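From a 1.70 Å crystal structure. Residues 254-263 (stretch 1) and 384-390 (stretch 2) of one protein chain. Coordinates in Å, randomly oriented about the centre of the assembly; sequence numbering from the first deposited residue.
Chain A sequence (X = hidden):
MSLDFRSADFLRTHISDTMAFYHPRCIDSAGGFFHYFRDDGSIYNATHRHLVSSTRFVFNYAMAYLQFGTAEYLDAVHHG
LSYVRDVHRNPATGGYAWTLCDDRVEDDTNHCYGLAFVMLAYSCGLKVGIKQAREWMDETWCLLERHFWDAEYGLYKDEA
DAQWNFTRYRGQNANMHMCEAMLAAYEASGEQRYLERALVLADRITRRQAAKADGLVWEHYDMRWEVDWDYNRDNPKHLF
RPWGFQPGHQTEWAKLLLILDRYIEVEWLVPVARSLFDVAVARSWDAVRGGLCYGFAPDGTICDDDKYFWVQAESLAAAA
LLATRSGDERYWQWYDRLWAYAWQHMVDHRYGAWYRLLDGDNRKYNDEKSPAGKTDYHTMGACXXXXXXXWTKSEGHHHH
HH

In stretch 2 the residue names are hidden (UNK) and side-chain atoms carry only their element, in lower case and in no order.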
# COMPACT_ATOMS: atom_id res chain seq x y z
N ALA A 254 -9.15 7.49 -2.53
CA ALA A 254 -10.25 8.03 -1.76
C ALA A 254 -9.89 8.04 -0.27
O ALA A 254 -10.14 9.05 0.44
CB ALA A 254 -11.54 7.26 -2.00
N LYS A 255 -9.29 6.96 0.20
CA LYS A 255 -8.81 6.87 1.58
C LYS A 255 -7.73 7.93 1.88
O LYS A 255 -7.80 8.64 2.91
CB LYS A 255 -8.28 5.47 1.84
CG LYS A 255 -7.83 5.18 3.29
CD LYS A 255 -6.86 4.00 3.41
CE LYS A 255 -5.51 4.31 2.85
NZ LYS A 255 -4.74 3.10 2.70
N LEU A 256 -6.74 8.03 1.01
CA LEU A 256 -5.68 9.01 1.22
C LEU A 256 -6.22 10.45 1.23
O LEU A 256 -5.76 11.28 2.03
CB LEU A 256 -4.59 8.87 0.16
CG LEU A 256 -3.79 7.57 0.19
CD1 LEU A 256 -2.84 7.63 -1.02
CD2 LEU A 256 -3.00 7.29 1.54
N LEU A 257 -7.18 10.76 0.36
CA LEU A 257 -7.80 12.10 0.34
C LEU A 257 -8.56 12.37 1.65
O LEU A 257 -8.60 13.52 2.14
CB LEU A 257 -8.78 12.23 -0.83
CG LEU A 257 -8.17 12.15 -2.21
CD1 LEU A 257 -9.27 12.22 -3.31
CD2 LEU A 257 -7.14 13.27 -2.44
N LEU A 258 -9.19 11.34 2.21
CA LEU A 258 -9.91 11.50 3.49
C LEU A 258 -8.93 11.60 4.70
O LEU A 258 -9.26 12.25 5.69
CB LEU A 258 -10.94 10.39 3.72
CG LEU A 258 -12.34 10.66 3.15
CD1 LEU A 258 -13.17 11.69 3.98
CD2 LEU A 258 -12.27 11.10 1.73
N ILE A 259 -7.77 11.02 4.59
CA ILE A 259 -6.72 11.22 5.61
C ILE A 259 -6.19 12.66 5.47
O ILE A 259 -6.03 13.36 6.46
CB ILE A 259 -5.59 10.21 5.49
CG1 ILE A 259 -6.13 8.79 5.78
CG2 ILE A 259 -4.45 10.56 6.49
CD1 ILE A 259 -5.16 7.67 5.49
N LEU A 260 -6.00 13.13 4.24
CA LEU A 260 -5.58 14.52 4.04
C LEU A 260 -6.60 15.49 4.63
O LEU A 260 -6.22 16.51 5.22
CB LEU A 260 -5.36 14.83 2.58
CG LEU A 260 -4.02 14.34 2.04
CD1 LEU A 260 -4.11 14.16 0.52
CD2 LEU A 260 -2.87 15.32 2.40
N ASP A 261 -7.89 15.16 4.48
CA ASP A 261 -9.00 16.03 4.93
C ASP A 261 -9.02 16.20 6.46
O ASP A 261 -9.61 17.17 7.00
CB ASP A 261 -10.30 15.44 4.41
CG ASP A 261 -11.54 16.17 4.91
OD1 ASP A 261 -11.86 17.25 4.38
OD2 ASP A 261 -12.23 15.61 5.81
N ARG A 262 -8.48 15.22 7.14
CA ARG A 262 -8.27 15.26 8.58
C ARG A 262 -7.24 16.32 9.02
O ARG A 262 -7.37 16.91 10.11
CB ARG A 262 -7.87 13.85 9.04
CG ARG A 262 -8.16 13.47 10.44
CD ARG A 262 -7.50 12.09 10.75
NE ARG A 262 -8.26 11.01 10.12
CZ ARG A 262 -7.81 9.80 9.79
NH1 ARG A 262 -6.56 9.43 9.96
NH2 ARG A 262 -8.66 8.94 9.24
N TYR A 263 -6.22 16.55 8.19
CA TYR A 263 -5.08 17.40 8.55
C TYR A 263 -5.07 18.73 7.81
O TYR A 263 -4.34 19.66 8.22
CB TYR A 263 -3.76 16.66 8.26
CG TYR A 263 -3.59 15.40 9.06
CD1 TYR A 263 -3.73 15.40 10.43
CD2 TYR A 263 -3.31 14.20 8.42
CE1 TYR A 263 -3.59 14.24 11.15
CE2 TYR A 263 -3.16 13.05 9.13
CZ TYR A 263 -3.31 13.07 10.48
OH TYR A 263 -3.16 11.90 11.14
N UNK A 384 -6.20 -0.86 10.96
CA UNK A 384 -5.65 0.23 11.78
C UNK A 384 -6.28 1.55 11.38
O UNK A 384 -6.57 2.39 12.25
c UNK A 384 -2.48 -2.01 13.88
c UNK A 384 -3.34 -0.76 12.26
c UNK A 384 -2.52 -1.69 11.70
c UNK A 384 -4.12 0.36 11.64
n UNK A 384 -2.01 -2.46 12.73
n UNK A 384 -3.30 -0.99 13.62
N UNK A 385 -6.49 1.75 10.08
CA UNK A 385 -7.12 2.98 9.62
C UNK A 385 -8.58 3.08 10.12
O UNK A 385 -8.98 4.13 10.56
o UNK A 385 -5.32 5.54 8.33
o UNK A 385 -7.22 6.53 9.00
c UNK A 385 -7.09 3.14 8.09
c UNK A 385 -7.44 4.58 7.63
c UNK A 385 -6.59 5.64 8.36
N UNK A 386 -9.34 1.99 10.06
CA UNK A 386 -10.73 2.03 10.53
C UNK A 386 -10.75 2.30 12.02
O UNK A 386 -11.66 3.02 12.49
c UNK A 386 -11.53 0.79 10.19
c UNK A 386 -13.01 0.94 10.66
c UNK A 386 -11.45 0.52 8.67
N UNK A 387 -9.75 1.81 12.74
CA UNK A 387 -9.65 2.09 14.18
C UNK A 387 -9.50 3.59 14.50
O UNK A 387 -9.84 4.01 15.60
c UNK A 387 -10.07 -0.38 16.09
c UNK A 387 -8.88 -0.17 15.05
c UNK A 387 -8.51 1.32 14.86
c UNK A 387 -7.66 -1.02 15.35
N UNK A 388 -9.02 4.38 13.55
CA UNK A 388 -8.99 5.84 13.72
C UNK A 388 -10.34 6.55 13.71
O UNK A 388 -10.41 7.72 14.10
c UNK A 388 -8.11 6.49 12.64
o UNK A 388 -6.18 6.01 13.95
n UNK A 388 -5.87 6.27 11.73
c UNK A 388 -6.64 6.24 12.84
N UNK A 389 -11.41 5.89 13.27
CA UNK A 389 -12.72 6.54 13.19
C UNK A 389 -13.79 5.83 14.00
O UNK A 389 -14.94 6.22 13.91
c UNK A 389 -13.22 6.71 11.72
c UNK A 389 -13.49 5.34 11.04
c UNK A 389 -12.23 7.54 10.90
N UNK A 390 -13.46 4.79 14.74
CA UNK A 390 -14.45 4.13 15.60
C UNK A 390 -13.99 4.19 17.06
O UNK A 390 -12.84 4.53 17.35
c UNK A 390 -15.20 2.65 13.71
c UNK A 390 -13.56 1.76 15.39
c UNK A 390 -14.75 2.66 15.15

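Position 384 carries six side-chain atoms: one carbon leading to a five-membered ring of three carbons and two nitrogens. That ring is an imidazole, so the residue is His-384. It is buried but out of reach of stretch 1, and whatever it does there lies outside this contact.

At position 385 the side chain is a chain of three carbons, the third bearing two oxygens. One oxygen lies 2.8 Å from Arg-262 NH2 and the other 3.6 Å from Ile-259 CD1. Two methylene-type carbons ending in a carboxylate identify Glu-385. The type suits the place because its length lets a helix residue reach across to the arginine, while its charge answers the guanidinium. Glu-385 CG also packs 4.3 Å from Lys-255 CD, an aliphatic contact; Lys-255 NZ is hydrogen-bonded elsewhere in the structure.

Position 386 has three carbons, the first carrying the other two: Val-386. Its CA-to-CB bond points away from stretch 1, and an apolar side chain suits this buried site.

Position 387 has four carbons forked at the second, the pattern of Leu-387. It too is buried, as befits a hydrocarbon side chain, and out of reach of stretch 1.

Position 388 shows two carbons, the second carrying one oxygen and one nitrogen, an amide on a short stem. The first carbon lies over one face of the Arg-262 guanidinium, and the nitrogen is 3.7 Å from Arg-262 NH1, a contact rather than a hydrogen bond. This is Asn-388. Its amide suits the place because Asn-388 ND2 donates to Glu-385 OE2 at 3.1 Å with a nearly straight angle of 171°.

Position 389 has three carbons, one bearing the other two, and one of the outer pair comes within 4.2 Å of Arg-262 NH2. This is Val-389, whose CG1 is that atom; a compact apolar side chain can pack beside the guanidinium without competing for its hydrogen bonds.

Position 390 again has a carbon bearing two carbons, Val-390, which does not touch stretch 1.

The contact is small, burying 195 Å² in all, and centres on Glu-385. Arg-262 presents NH1 and NH2 to the same oxygen, Glu-385 OE2, at 3.1 and 2.8 Å respectively. This oxygen sits at the guanidinium edge, near its plane, where the N-H bonds point, and the pair forms a salt bridge. Because Asn-388 donates to OE2 as well, three N-H groups converge on one acceptor. The Lys-255 aliphatic chain packs against the glutamate stem, and the Ile-259 CD1 methyl lies in van der Waals contact with OE1.

Stretch 2 384-390: HEVLNVV
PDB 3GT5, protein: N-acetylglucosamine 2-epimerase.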